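Local atomic coordinates of HIAXHD3 (Humicola insolens, PDB entry 3ZXK), a protein that removes alpha-L-arabinofuranose side chains, probably from arabinoxylan, as a family 43 glycoside hydrolase. Residues S235-P240 and G296-S301; T373-G378 and G507-V512; K380-F385 and R460-I465. All blocks are in the same frame, centred on the assembly; numbering follows the deposited sequence.

Interaction 1. Residues S235-P240 and G296-S301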
ATOM      1  N   SER A 235      -2.052  -5.144 -24.054  1.00  8.27           N
ATOM      2  CA  SER A 235      -0.612  -5.292 -24.269  1.00  9.15           C
ATOM      3  C   SER A 235      -0.068  -3.975 -24.736  1.00  9.60           C
ATOM      4  O   SER A 235      -0.427  -3.491 -25.832  1.00  9.85           O
ATOM      5  CB  SER A 235      -0.313  -6.398 -25.277  1.00  9.69           C
ATOM      6  OG  SER A 235       1.091  -6.549 -25.451  1.00 13.66           O
ATOM      7  N   ARG A 236       0.757  -3.379 -23.880  1.00  8.97           N
ATOM      8  CA  ARG A 236       1.391  -2.080 -24.143  1.00  9.23           C
ATOM      9  C   ARG A 236       0.332  -1.060 -24.565  1.00  9.69           C
ATOM     10  O   ARG A 236       0.547  -0.284 -25.494  1.00 10.63           O
ATOM     11  CB  ARG A 236       2.494  -2.221 -25.202  1.00 10.72           C
ATOM     12  CG  ARG A 236       3.593  -3.206 -24.780  1.00 11.05           C
ATOM     13  CD  ARG A 236       4.781  -3.260 -25.750  1.00 12.48           C
ATOM     14  NE  ARG A 236       5.564  -2.023 -25.711  1.00 17.00           N
ATOM     15  CZ  ARG A 236       6.499  -1.739 -24.811  1.00 17.40           C
ATOM     16  NH1 ARG A 236       6.792  -2.602 -23.839  1.00 16.99           N
ATOM     17  NH2 ARG A 236       7.138  -0.569 -24.878  1.00 19.67           N
ATOM     18  N   ILE A 237      -0.822  -1.084 -23.891  1.00  9.20           N
ATOM     19  CA  ILE A 237      -1.887  -0.096 -24.152  1.00  9.58           C
ATOM     20  C   ILE A 237      -1.430   1.314 -23.729  1.00 10.15           C
ATOM     21  O   ILE A 237      -0.730   1.472 -22.738  1.00 10.67           O
ATOM     22  CB  ILE A 237      -3.212  -0.482 -23.456  1.00  8.48           C
ATOM     23  CG1 ILE A 237      -4.412   0.209 -24.126  1.00  8.13           C
ATOM     24  CG2 ILE A 237      -3.143  -0.227 -21.948  1.00  8.80           C
ATOM     25  CD1 ILE A 237      -5.751  -0.320 -23.638  1.00  8.24           C
ATOM     26  N   GLN A 238      -1.797   2.327 -24.513  1.00 11.17           N
ATOM     27  CA  GLN A 238      -1.487   3.712 -24.167  1.00 12.39           C
ATOM     28  C   GLN A 238      -2.572   4.305 -23.268  1.00 12.27           C
ATOM     29  O   GLN A 238      -3.737   3.926 -23.391  1.00 10.82           O
ATOM     30  CB  GLN A 238      -1.296   4.559 -25.435  1.00 15.08           C
ATOM     31  CG  GLN A 238      -0.070   4.187 -26.259  1.00 18.90           C
ATOM     32  CD  GLN A 238       1.247   4.480 -25.542  1.00 24.83           C
ATOM     33  OE1 GLN A 238       1.397   5.518 -24.884  1.00 31.50           O
ATOM     34  NE2 GLN A 238       2.216   3.569 -25.674  1.00 26.88           N
ATOM     35  N   GLY A 239      -2.185   5.228 -22.383  1.00 11.75           N
ATOM     36  CA  GLY A 239      -3.112   5.859 -21.426  1.00 11.42           C
ATOM     37  C   GLY A 239      -3.343   5.007 -20.182  1.00  9.70           C
ATOM     38  O   GLY A 239      -2.932   3.864 -20.118  1.00 10.72           O
ATOM     39  N   PRO A 240      -4.031   5.559 -19.186  1.00  9.32           N
ATOM     40  CA  PRO A 240      -4.647   6.868 -19.240  1.00  9.52           C
ATOM     41  C   PRO A 240      -3.786   7.977 -18.631  1.00 10.39           C
ATOM     42  O   PRO A 240      -4.259   9.104 -18.484  1.00 12.80           O
ATOM     43  CB  PRO A 240      -5.904   6.664 -18.383  1.00  9.27           C
ATOM     44  CG  PRO A 240      -5.422   5.738 -17.302  1.00  8.48           C
ATOM     45  CD  PRO A 240      -4.527   4.767 -18.040  1.00  8.23           C
ATOM     46  N   GLY A 296      -8.286   3.973 -29.168  1.00 19.06           N
ATOM     47  CA  GLY A 296      -7.673   2.721 -28.733  1.00 16.38           C
ATOM     48  C   GLY A 296      -6.846   2.815 -27.460  1.00 16.01           C
ATOM     49  O   GLY A 296      -6.125   1.891 -27.123  1.00 17.58           O
ATOM     50  N   ARG A 297      -6.965   3.926 -26.748  1.00 14.39           N
ATOM     51  CA  ARG A 297      -6.270   4.106 -25.482  1.00 12.70           C
ATOM     52  C   ARG A 297      -7.147   3.654 -24.319  1.00 10.43           C
ATOM     53  O   ARG A 297      -8.363   3.554 -24.445  1.00 10.63           O
ATOM     54  CB  ARG A 297      -5.879   5.573 -25.291  1.00 12.08           C
ATOM     55  CG  ARG A 297      -5.009   6.127 -26.402  1.00 14.80           C
ATOM     56  CD  ARG A 297      -4.859   7.638 -26.299  1.00 21.72           C
ATOM     57  NE  ARG A 297      -4.026   7.999 -25.154  1.00 29.11           N
ATOM     58  CZ  ARG A 297      -2.698   8.146 -25.196  1.00 31.59           C
ATOM     59  NH1 ARG A 297      -2.031   7.964 -26.331  1.00 32.71           N
ATOM     60  NH2 ARG A 297      -2.039   8.472 -24.091  1.00 31.94           N
ATOM     61  N   TRP A 298      -6.511   3.353 -23.195  1.00  9.59           N
ATOM     62  CA  TRP A 298      -7.216   3.251 -21.930  1.00  8.61           C
ATOM     63  C   TRP A 298      -7.720   4.633 -21.635  1.00  9.19           C
ATOM     64  O   TRP A 298      -6.941   5.582 -21.523  1.00  9.85           O
ATOM     65  CB  TRP A 298      -6.263   2.776 -20.845  1.00  8.28           C
ATOM     66  CG  TRP A 298      -6.947   2.379 -19.565  1.00  7.34           C
ATOM     67  CD1 TRP A 298      -7.732   3.166 -18.724  1.00  7.13           C
ATOM     68  CD2 TRP A 298      -6.886   1.075 -18.927  1.00  7.50           C
ATOM     69  NE1 TRP A 298      -8.165   2.436 -17.648  1.00  6.31           N
ATOM     70  CE2 TRP A 298      -7.663   1.174 -17.700  1.00  6.59           C
ATOM     71  CE3 TRP A 298      -6.260  -0.130 -19.235  1.00  7.34           C
ATOM     72  CZ2 TRP A 298      -7.841   0.075 -16.847  1.00  6.65           C
ATOM     73  CZ3 TRP A 298      -6.437  -1.223 -18.380  1.00  7.31           C
ATOM     74  CH2 TRP A 298      -7.208  -1.123 -17.215  1.00  6.73           C
ATOM     75  N   GLY A 299      -9.028   4.777 -21.546  1.00  8.93           N
ATOM     76  CA  GLY A 299      -9.640   6.104 -21.509  1.00  9.56           C
ATOM     77  C   GLY A 299      -9.344   6.897 -20.251  1.00  9.18           C
ATOM     78  O   GLY A 299      -9.214   6.342 -19.155  1.00  8.05           O
ATOM     79  N   THR A 300      -9.256   8.213 -20.408  1.00 10.43           N
ATOM     80  CA  THR A 300      -9.072   9.097 -19.254  1.00 10.77           C
ATOM     81  C   THR A 300     -10.362   9.260 -18.440  1.00 11.07           C
ATOM     82  O   THR A 300     -10.322   9.506 -17.231  1.00 11.58           O
ATOM     83  CB  THR A 300      -8.528  10.471 -19.700  1.00 12.88           C
ATOM     84  OG1 THR A 300      -9.444  11.048 -20.621  1.00 14.42           O
ATOM     85  CG2 THR A 300      -7.175  10.309 -20.392  1.00 12.97           C
ATOM     86  N   SER A 301     -11.506   9.089 -19.102  1.00 10.92           N
ATOM     87  CA  SER A 301     -12.802   9.103 -18.403  1.00 10.30           C
ATOM     88  C   SER A 301     -13.750   8.074 -18.963  1.00  9.07           C
ATOM     89  O   SER A 301     -13.744   7.771 -20.163  1.00 10.49           O
ATOM     90  CB  SER A 301     -13.468  10.487 -18.457  1.00 11.93           C
ATOM     91  OG  SER A 301     -13.851  10.783 -19.773  1.00 17.50           O
TER
HETATM   92  O   HOH W   1      -3.348   2.040 -26.966  1.00 17.01           O
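W298 and P240 form the tight part of this contact. The proline ring lies beside the indole and points the same way, with P240 CD 3.6 Å from W298 CD1. The peptide bond between G239 and P240 is cis. P240 CB is also close to two backbone oxygens, 3.4 Å from G299 O and nearly as near to W298 O. W298 CG is anti to the backbone N (chi1 -169°), which starts the indole off beside P240 CD. I237 meets the same ring differently. Its side chain crosses the tryptophan at about a right angle, and I237 CG2 comes near the ring edge, 4.1 Å from W298 CE3. I237 CD1 instead reaches the backbone at W298 N. One direct hydrogen bond joins the two loops: W298 N donates to Q238 O at 2.8 Å.

The setting is the five-bladed beta-propeller of family 43. The 235-240 loop leaves the blade that ends at strand 234-235 and leads to the one that begins at strand 250-254. The 296-301 loop follows the last strand of that later blade. The W298 side chain touches V276 and A278 of strand 273-282 and meets the ring of Y262, so the loops are packed onto the blade.

Toward solvent the contact is looser. R297 folds back with a bend at chi3 (71°) and lays one guanidinium face over Q238 CB, which is 3.6 Å from R297 NH1 and offset toward the rim. A single water bridges the backbones here. It accepts from Q238 N at 2.9 Å and donates to G296 O at 2.8 Å. At the far end T300 CG2 makes a slight contact with P240 O.

Interaction 2. Residues T373-G378 and G507-V512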
ATOM      1  N   THR A 373       4.552   5.967   8.966  1.00  3.52           N
ATOM      2  CA  THR A 373       4.484   6.451   7.582  1.00  4.18           C
ATOM      3  C   THR A 373       3.069   6.449   7.023  1.00  3.82           C
ATOM      4  O   THR A 373       2.132   5.787   7.551  1.00  4.16           O
ATOM      5  CB  THR A 373       5.401   5.639   6.636  1.00  4.57           C
ATOM      6  OG1 THR A 373       4.836   4.350   6.370  1.00  5.18           O
ATOM      7  CG2 THR A 373       6.822   5.481   7.226  1.00  6.03           C
ATOM      8  N   ARG A 374       2.910   7.169   5.927  1.00  3.96           N
ATOM      9  CA  ARG A 374       1.663   7.163   5.194  1.00  4.20           C
ATOM     10  C   ARG A 374       1.890   7.580   3.745  1.00  4.60           C
ATOM     11  O   ARG A 374       2.877   8.231   3.423  1.00  4.32           O
ATOM     12  CB  ARG A 374       0.585   8.010   5.862  1.00  5.00           C
ATOM     13  CG  ARG A 374       0.922   9.494   5.927  1.00  6.19           C
ATOM     14  CD  ARG A 374      -0.101  10.211   6.786  1.00  8.14           C
ATOM     15  NE  ARG A 374      -1.356  10.429   6.076  1.00  9.80           N
ATOM     16  CZ  ARG A 374      -2.546  10.502   6.668  1.00 10.70           C
ATOM     17  NH1 ARG A 374      -2.661  10.314   7.980  1.00 11.17           N
ATOM     18  NH2 ARG A 374      -3.628  10.741   5.949  1.00 11.96           N
ATOM     19  N   ARG A 375       0.967   7.164   2.891  1.00  4.59           N
ATOM     20  CA  ARG A 375       1.057   7.375   1.432  1.00  4.98           C
ATOM     21  C   ARG A 375       0.874   8.833   1.076  1.00  5.03           C
ATOM     22  O   ARG A 375       0.100   9.527   1.712  1.00  6.44           O
ATOM     23  CB  ARG A 375       0.018   6.527   0.701  1.00  5.12           C
ATOM     24  CG  ARG A 375       0.278   5.053   0.872  1.00  5.38           C
ATOM     25  CD  ARG A 375      -0.936   4.228   0.475  1.00  5.62           C
ATOM     26  NE  ARG A 375      -0.694   2.801   0.702  1.00  6.34           N
ATOM     27  CZ  ARG A 375      -0.772   2.196   1.896  1.00  6.02           C
ATOM     28  NH1 ARG A 375      -1.147   2.881   2.993  1.00  6.57           N
ATOM     29  NH2 ARG A 375      -0.546   0.877   1.976  1.00  6.38           N
ATOM     30  N   ILE A 376       1.604   9.277   0.059  1.00  4.75           N
ATOM     31  CA  ILE A 376       1.442  10.621  -0.498  1.00  4.82           C
ATOM     32  C   ILE A 376       0.367  10.546  -1.608  1.00  5.49           C
ATOM     33  O   ILE A 376       0.456   9.693  -2.504  1.00  5.78           O
ATOM     34  CB  ILE A 376       2.793  11.122  -1.087  1.00  4.75           C
ATOM     35  CG1 ILE A 376       3.903  11.207   0.006  1.00  5.04           C
ATOM     36  CG2 ILE A 376       2.597  12.488  -1.752  1.00  5.46           C
ATOM     37  CD1 ILE A 376       5.305  11.424  -0.541  1.00  5.80           C
ATOM     38  N   ALA A 377      -0.607  11.456  -1.579  1.00  5.32           N
ATOM     39  CA  ALA A 377      -1.574  11.525  -2.671  1.00  6.06           C
ATOM     40  C   ALA A 377      -1.043  12.436  -3.766  1.00  5.89           C
ATOM     41  O   ALA A 377      -0.438  13.458  -3.497  1.00  7.42           O
ATOM     42  CB  ALA A 377      -2.943  12.005  -2.180  1.00  7.15           C
ATOM     43  N   GLY A 378      -1.273  12.051  -5.017  1.00  6.07           N
ATOM     44  CA  GLY A 378      -0.695  12.764  -6.134  1.00  6.07           C
ATOM     45  C   GLY A 378      -1.684  13.632  -6.872  1.00  6.62           C
ATOM     46  O   GLY A 378      -2.887  13.538  -6.661  1.00  7.78           O
ATOM     47  N   GLY A 507       6.090   3.331  -3.136  1.00  5.57           N
ATOM     48  CA  GLY A 507       6.341   4.725  -3.469  1.00  5.57           C
ATOM     49  C   GLY A 507       6.900   5.528  -2.311  1.00  5.52           C
ATOM     50  O   GLY A 507       7.055   5.019  -1.190  1.00  6.40           O
ATOM     51  N   TYR A 508       7.250   6.782  -2.603  1.00  5.32           N
ATOM     52  CA  TYR A 508       7.648   7.694  -1.554  1.00  4.86           C
ATOM     53  C   TYR A 508       6.539   7.894  -0.550  1.00  5.13           C
ATOM     54  O   TYR A 508       5.350   8.034  -0.938  1.00  6.43           O
ATOM     55  CB  TYR A 508       8.019   9.052  -2.137  1.00  5.04           C
ATOM     56  CG  TYR A 508       9.483   9.134  -2.502  1.00  4.97           C
ATOM     57  CD1 TYR A 508      10.446   9.446  -1.540  1.00  5.33           C
ATOM     58  CD2 TYR A 508       9.917   8.863  -3.797  1.00  5.16           C
ATOM     59  CE1 TYR A 508      11.791   9.541  -1.872  1.00  4.80           C
ATOM     60  CE2 TYR A 508      11.283   8.933  -4.145  1.00  5.42           C
ATOM     61  CZ  TYR A 508      12.224   9.260  -3.161  1.00  5.32           C
ATOM     62  OH  TYR A 508      13.557   9.359  -3.452  1.00  6.84           O
ATOM     63  N   ARG A 509       6.919   7.974   0.723  1.00  4.60           N
ATOM     64  CA  ARG A 509       5.933   8.230   1.796  1.00  4.87           C
ATOM     65  C   ARG A 509       6.299   9.447   2.637  1.00  4.36           C
ATOM     66  O   ARG A 509       7.456   9.894   2.635  1.00  5.13           O
ATOM     67  CB  ARG A 509       5.799   6.996   2.718  1.00  4.82           C
ATOM     68  CG  ARG A 509       5.165   5.835   1.994  1.00  5.76           C
ATOM     69  CD  ARG A 509       4.906   4.717   2.955  1.00  6.03           C
ATOM     70  NE  ARG A 509       4.086   3.702   2.300  1.00  6.34           N
ATOM     71  CZ  ARG A 509       3.337   2.815   2.952  1.00  6.37           C
ATOM     72  NH1 ARG A 509       3.308   2.824   4.287  1.00  8.09           N
ATOM     73  NH2 ARG A 509       2.626   1.936   2.284  1.00  5.74           N
ATOM     74  N   PHE A 510       5.296   9.966   3.350  1.00  4.21           N
ATOM     75  CA  PHE A 510       5.503  10.927   4.437  1.00  3.99           C
ATOM     76  C   PHE A 510       5.683  10.128   5.735  1.00  4.22           C
ATOM     77  O   PHE A 510       4.977   9.137   5.966  1.00  5.15           O
ATOM     78  CB  PHE A 510       4.279  11.837   4.664  1.00  4.56           C
ATOM     79  CG  PHE A 510       3.988  12.813   3.553  1.00  5.68           C
ATOM     80  CD1 PHE A 510       4.981  13.629   2.998  1.00  6.36           C
ATOM     81  CD2 PHE A 510       2.682  12.982   3.140  1.00  6.39           C
ATOM     82  CE1 PHE A 510       4.659  14.557   2.008  1.00  7.03           C
ATOM     83  CE2 PHE A 510       2.348  13.909   2.151  1.00  6.57           C
ATOM     84  CZ  PHE A 510       3.343  14.689   1.587  1.00  6.83           C
ATOM     85  N   GLY A 511       6.622  10.530   6.574  1.00  3.94           N
ATOM     86  CA  GLY A 511       6.786   9.856   7.842  1.00  3.86           C
ATOM     87  C   GLY A 511       7.281  10.727   8.959  1.00  3.54           C
ATOM     88  O   GLY A 511       7.785  11.824   8.738  1.00  3.46           O
ATOM     89  N   VAL A 512       7.114  10.220  10.179  1.00  4.08           N
ATOM     90  CA  VAL A 512       7.654  10.867  11.371  1.00  3.95           C
ATOM     91  C   VAL A 512       8.508   9.834  12.108  1.00  3.84           C
ATOM     92  O   VAL A 512       8.129   8.656  12.199  1.00  3.59           O
ATOM     93  CB  VAL A 512       6.547  11.479  12.265  1.00  4.38           C
ATOM     94  CG1 VAL A 512       5.451  10.484  12.632  1.00  4.67           C
ATOM     95  CG2 VAL A 512       7.169  12.163  13.483  1.00  4.44           C
TER
HETATM   96  O   HOH W   2       3.028   6.786  -1.116  1.00  8.32           O
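T373 and R374 pair with G511 and F510 as antiparallel strand neighbours. Two backbone hydrogen bonds close the R374-F510 pair: R374 N to F510 O at 2.9 Å, and F510 N to R374 O at 3.0 Å. The next pair, T373 with G511, is non-hydrogen-bonded. There T373 CA makes a CA-H...O contact with F510 O, 3.2 Å away. Beyond the paired residues a water takes over, accepting from I376 N and donating to Y508 O.

The polar contacts between side chains across the strands are made by T373, R375 and R509. R509 runs extended from CG to NE and crosses T373 at about a right angle. R509 NH1 donates to T373 OG1 at 3.0 Å, and OG1 lies in the guanidinium plane. T373 OG1 sits between the backbone N and the carbonyl carbon (chi1 74°) and also bonds to E334 O. R375 lies beside R509, with the two guanidinium planes turned 52° apart. R509 NH2 stands over one face of the R375 group, offset toward the rim, and is 3.4 Å from R375 NH2. These are two like charges. E334 bridges them, with OE1 to R509 NH1 and OE2 to R375 NH2, and probably offsets their repulsion. R375 NE has its own acceptor in D16 O.

The apolar contacts are made by I376. Its CG1 makes a CH-pi contact over the centre of the F510 ring, 3.6 Å from the centroid and 5° off the ring normal. Its CD1 packs against Y508 CB at 3.9 Å. F510 and I376 also touch A463 of strand 457-464, and F510 touches F529 of strand 523-533. Both of those strands belong to the other sheet. A phenylalanine turned inward between two antiparallel sheets fits the concanavalin A-like beta-sandwich of this domain.

Interaction 3. Residues K380-F385 and R460-I465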
ATOM      1  N   LYS A 380       0.659  16.143  -6.437  1.00  7.38           N
ATOM      2  CA  LYS A 380       1.473  16.952  -5.512  1.00  6.74           C
ATOM      3  C   LYS A 380       0.734  17.159  -4.211  1.00  6.49           C
ATOM      4  O   LYS A 380      -0.449  17.465  -4.218  1.00  7.27           O
ATOM      5  CB  LYS A 380       1.814  18.331  -6.104  1.00  8.34           C
ATOM      6  CG  LYS A 380       2.362  18.302  -7.511  1.00  9.53           C
ATOM      7  CD  LYS A 380       2.780  19.708  -7.938  1.00 12.53           C
ATOM      8  CE  LYS A 380       3.330  19.724  -9.357  1.00 17.69           C
ATOM      9  NZ  LYS A 380       3.684  21.109  -9.815  1.00 19.06           N
ATOM     10  N   ALA A 381       1.444  17.013  -3.099  1.00  5.91           N
ATOM     11  CA  ALA A 381       0.835  17.183  -1.779  1.00  6.60           C
ATOM     12  C   ALA A 381       1.833  17.676  -0.765  1.00  6.62           C
ATOM     13  O   ALA A 381       3.038  17.382  -0.860  1.00  6.53           O
ATOM     14  CB  ALA A 381       0.212  15.880  -1.275  1.00  7.13           C
ATOM     15  N   SER A 382       1.302  18.392   0.217  1.00  6.75           N
ATOM     16  CA  SER A 382       2.096  18.886   1.314  1.00  7.44           C
ATOM     17  C   SER A 382       1.721  18.075   2.541  1.00  6.63           C
ATOM     18  O   SER A 382       0.543  17.880   2.789  1.00  8.11           O
ATOM     19  CB  SER A 382       1.761  20.360   1.545  1.00  9.49           C
ATOM     20  OG  SER A 382       2.599  20.891   2.527  1.00 12.72           O
ATOM     21  N   GLY A 383       2.709  17.543   3.272  1.00  5.59           N
ATOM     22  CA  GLY A 383       2.412  16.847   4.532  1.00  5.72           C
ATOM     23  C   GLY A 383       2.987  17.651   5.683  1.00  6.45           C
ATOM     24  O   GLY A 383       4.177  17.999   5.682  1.00  6.62           O
ATOM     25  N   ILE A 384       2.152  17.972   6.663  1.00  6.76           N
ATOM     26  CA  ILE A 384       2.555  18.805   7.792  1.00  7.56           C
ATOM     27  C   ILE A 384       2.383  18.055   9.114  1.00  6.95           C
ATOM     28  O   ILE A 384       1.286  17.598   9.444  1.00  7.41           O
ATOM     29  CB  ILE A 384       1.753  20.107   7.825  1.00  8.81           C
ATOM     30  CG1 ILE A 384       1.885  20.828   6.477  1.00 10.07           C
ATOM     31  CG2 ILE A 384       2.182  21.008   8.997  1.00 10.10           C
ATOM     32  CD1 ILE A 384       1.120  22.123   6.432  1.00 14.18           C
ATOM     33  N   PHE A 385       3.481  17.893   9.840  1.00  6.75           N
ATOM     34  CA  PHE A 385       3.491  17.304  11.175  1.00  6.79           C
ATOM     35  C   PHE A 385       3.649  18.395  12.221  1.00  6.70           C
ATOM     36  O   PHE A 385       4.483  19.296  12.073  1.00  7.91           O
ATOM     37  CB  PHE A 385       4.647  16.317  11.316  1.00  7.53           C
ATOM     38  CG  PHE A 385       4.473  15.036  10.541  1.00  8.98           C
ATOM     39  CD1 PHE A 385       3.782  13.951  11.103  1.00  9.30           C
ATOM     40  CD2 PHE A 385       5.011  14.910   9.258  1.00  9.78           C
ATOM     41  CE1 PHE A 385       3.657  12.766  10.390  1.00  8.89           C
ATOM     42  CE2 PHE A 385       4.887  13.726   8.559  1.00 10.98           C
ATOM     43  CZ  PHE A 385       4.213  12.655   9.118  1.00 11.23           C
ATOM     44  N   ARG A 460       7.037  20.690   7.610  1.00  6.30           N
ATOM     45  CA  ARG A 460       6.307  20.586   6.360  1.00  6.13           C
ATOM     46  C   ARG A 460       7.132  20.039   5.212  1.00  5.73           C
ATOM     47  O   ARG A 460       8.242  20.499   4.968  1.00  6.88           O
ATOM     48  CB  ARG A 460       5.756  21.980   6.002  1.00  6.85           C
ATOM     49  CG  ARG A 460       5.079  22.125   4.633  1.00  7.03           C
ATOM     50  CD  ARG A 460       4.387  23.474   4.479  1.00  9.29           C
ATOM     51  NE  ARG A 460       4.517  23.913   3.093  1.00 10.95           N
ATOM     52  CZ  ARG A 460       4.443  25.179   2.694  1.00 15.15           C
ATOM     53  NH1 ARG A 460       4.165  26.135   3.569  1.00 19.21           N
ATOM     54  NH2 ARG A 460       4.607  25.476   1.412  1.00 20.05           N
ATOM     55  N   ILE A 461       6.558  19.077   4.497  1.00  5.37           N
ATOM     56  CA  ILE A 461       7.207  18.448   3.338  1.00  5.26           C
ATOM     57  C   ILE A 461       6.323  18.698   2.115  1.00  5.51           C
ATOM     58  O   ILE A 461       5.170  18.233   2.067  1.00  6.28           O
ATOM     59  CB  ILE A 461       7.380  16.921   3.527  1.00  5.37           C
ATOM     60  CG1 ILE A 461       8.235  16.559   4.757  1.00  5.98           C
ATOM     61  CG2 ILE A 461       7.994  16.275   2.288  1.00  6.14           C
ATOM     62  CD1 ILE A 461       8.262  15.074   5.063  1.00  6.33           C
ATOM     63  N   ASP A 462       6.839  19.398   1.113  1.00  6.29           N
ATOM     64  CA  ASP A 462       6.045  19.631  -0.127  1.00  7.03           C
ATOM     65  C   ASP A 462       6.617  18.691  -1.181  1.00  6.89           C
ATOM     66  O   ASP A 462       7.703  18.936  -1.715  1.00  7.39           O
ATOM     67  CB  ASP A 462       6.153  21.089  -0.632  1.00  8.01           C
ATOM     68  CG  ASP A 462       5.345  22.081   0.189  1.00  9.72           C
ATOM     69  OD1 ASP A 462       4.885  21.711   1.291  1.00 10.38           O
ATOM     70  OD2 ASP A 462       5.202  23.255  -0.269  1.00 13.83           O
ATOM     71  N   ALA A 463       5.881  17.623  -1.481  1.00  7.17           N
ATOM     72  CA  ALA A 463       6.350  16.592  -2.395  1.00  6.89           C
ATOM     73  C   ALA A 463       5.691  16.635  -3.757  1.00  7.41           C
ATOM     74  O   ALA A 463       4.489  16.737  -3.882  1.00  8.57           O
ATOM     75  CB  ALA A 463       6.098  15.221  -1.795  1.00  7.73           C
ATOM     76  N   ASP A 464       6.492  16.495  -4.789  1.00  7.11           N
ATOM     77  CA  ASP A 464       5.951  16.374  -6.134  1.00  6.90           C
ATOM     78  C   ASP A 464       6.137  14.932  -6.576  1.00  6.76           C
ATOM     79  O   ASP A 464       7.289  14.456  -6.702  1.00  7.19           O
ATOM     80  CB  ASP A 464       6.703  17.329  -7.078  1.00  7.37           C
ATOM     81  CG  ASP A 464       6.159  17.297  -8.512  1.00  8.45           C
ATOM     82  OD1 ASP A 464       5.150  16.615  -8.734  1.00 10.22           O
ATOM     83  OD2 ASP A 464       6.735  17.939  -9.411  1.00 11.41           O
ATOM     84  N   ILE A 465       5.033  14.213  -6.757  1.00  6.32           N
ATOM     85  CA  ILE A 465       5.084  12.830  -7.237  1.00  5.76           C
ATOM     86  C   ILE A 465       4.518  12.706  -8.646  1.00  6.11           C
ATOM     87  O   ILE A 465       4.117  11.613  -9.069  1.00  6.49           O
ATOM     88  CB  ILE A 465       4.466  11.784  -6.259  1.00  5.30           C
ATOM     89  CG1 ILE A 465       3.012  12.117  -5.862  1.00  5.09           C
ATOM     90  CG2 ILE A 465       5.361  11.678  -5.025  1.00  5.31           C
ATOM     91  CD1 ILE A 465       2.230  10.956  -5.258  1.00  6.60           C
TER
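I384 lies alongside the aliphatic stem of R460 and points the same way, with I384 CG1 3.9 Å from R460 CG and I384 CD1 near R460 CD. The two belong to neighbouring antiparallel strands, 380-388 and 457-464, in one sheet of the concanavalin A-like beta-sandwich. Strand 523-533 flanks the pair beyond 380-388, and strand 476-482 flanks it beyond 457-464.

The backbone ladder is regular. A381 and A463 form one hydrogen-bonded pair, with A463 N to A381 O at 2.9 Å. G383 and I461 form the other, with G383 N to I461 O at 2.8 Å. Between them, S382 and D462 make a non-hydrogen-bonded pair, and S382 CA makes a CA-H...O contact with I461 O. A381, I461 and A463 point their side chains to the inner face. I461 and A463 there touch F510 of the opposite sheet.

The other face carries the polar side chains. At one end K380 stretches out beside D464. Its CG is 3.5 Å from D464 OD1, but K380 NZ stays 4.4 Å from D464 OD2, beyond salt-bridge length. D464 OD1 is hydrogen-bonded to T466 OG1 instead.

In the middle, R460 grips D462 two residues along the same strand. It does so side-on: R460 NE donates to OD1, and R460 NH2 forms a salt bridge to OD2 at 2.8 Å. The carboxylate group lies at the edge of the guanidinium. R460 also makes cation-pi contacts with Y480 and Y489. S382 adds the link across the strands. Its OG is anti to the backbone N (chi1 -175°) and donates to D462 OD1 at 2.7 Å. That oxygen therefore accepts two bonds, with S382 OG and R460 NE reaching it from opposite faces of the carboxylate plane.

Overall arrangement
Along the chain, interaction 1 comes first. It brings 296-301 back to 235-240 after the last propeller blade, closing a loop of 55 residues within the catalytic part. It is complete before the other two begin. Interaction 2 opens at 373-378 and closes 128 residues later at 507-512. Interaction 3 lies wholly within that span, pairing 380-385 with 460-465. Interaction 2 joins strands of one sandwich sheet and interaction 3 joins strands of the other. Their centres are 9 Å apart, and they touch where F510 CZ comes 3.4 Å from G383 N. Interaction 1 stands apart, with its nearest atoms about 13 Å from either.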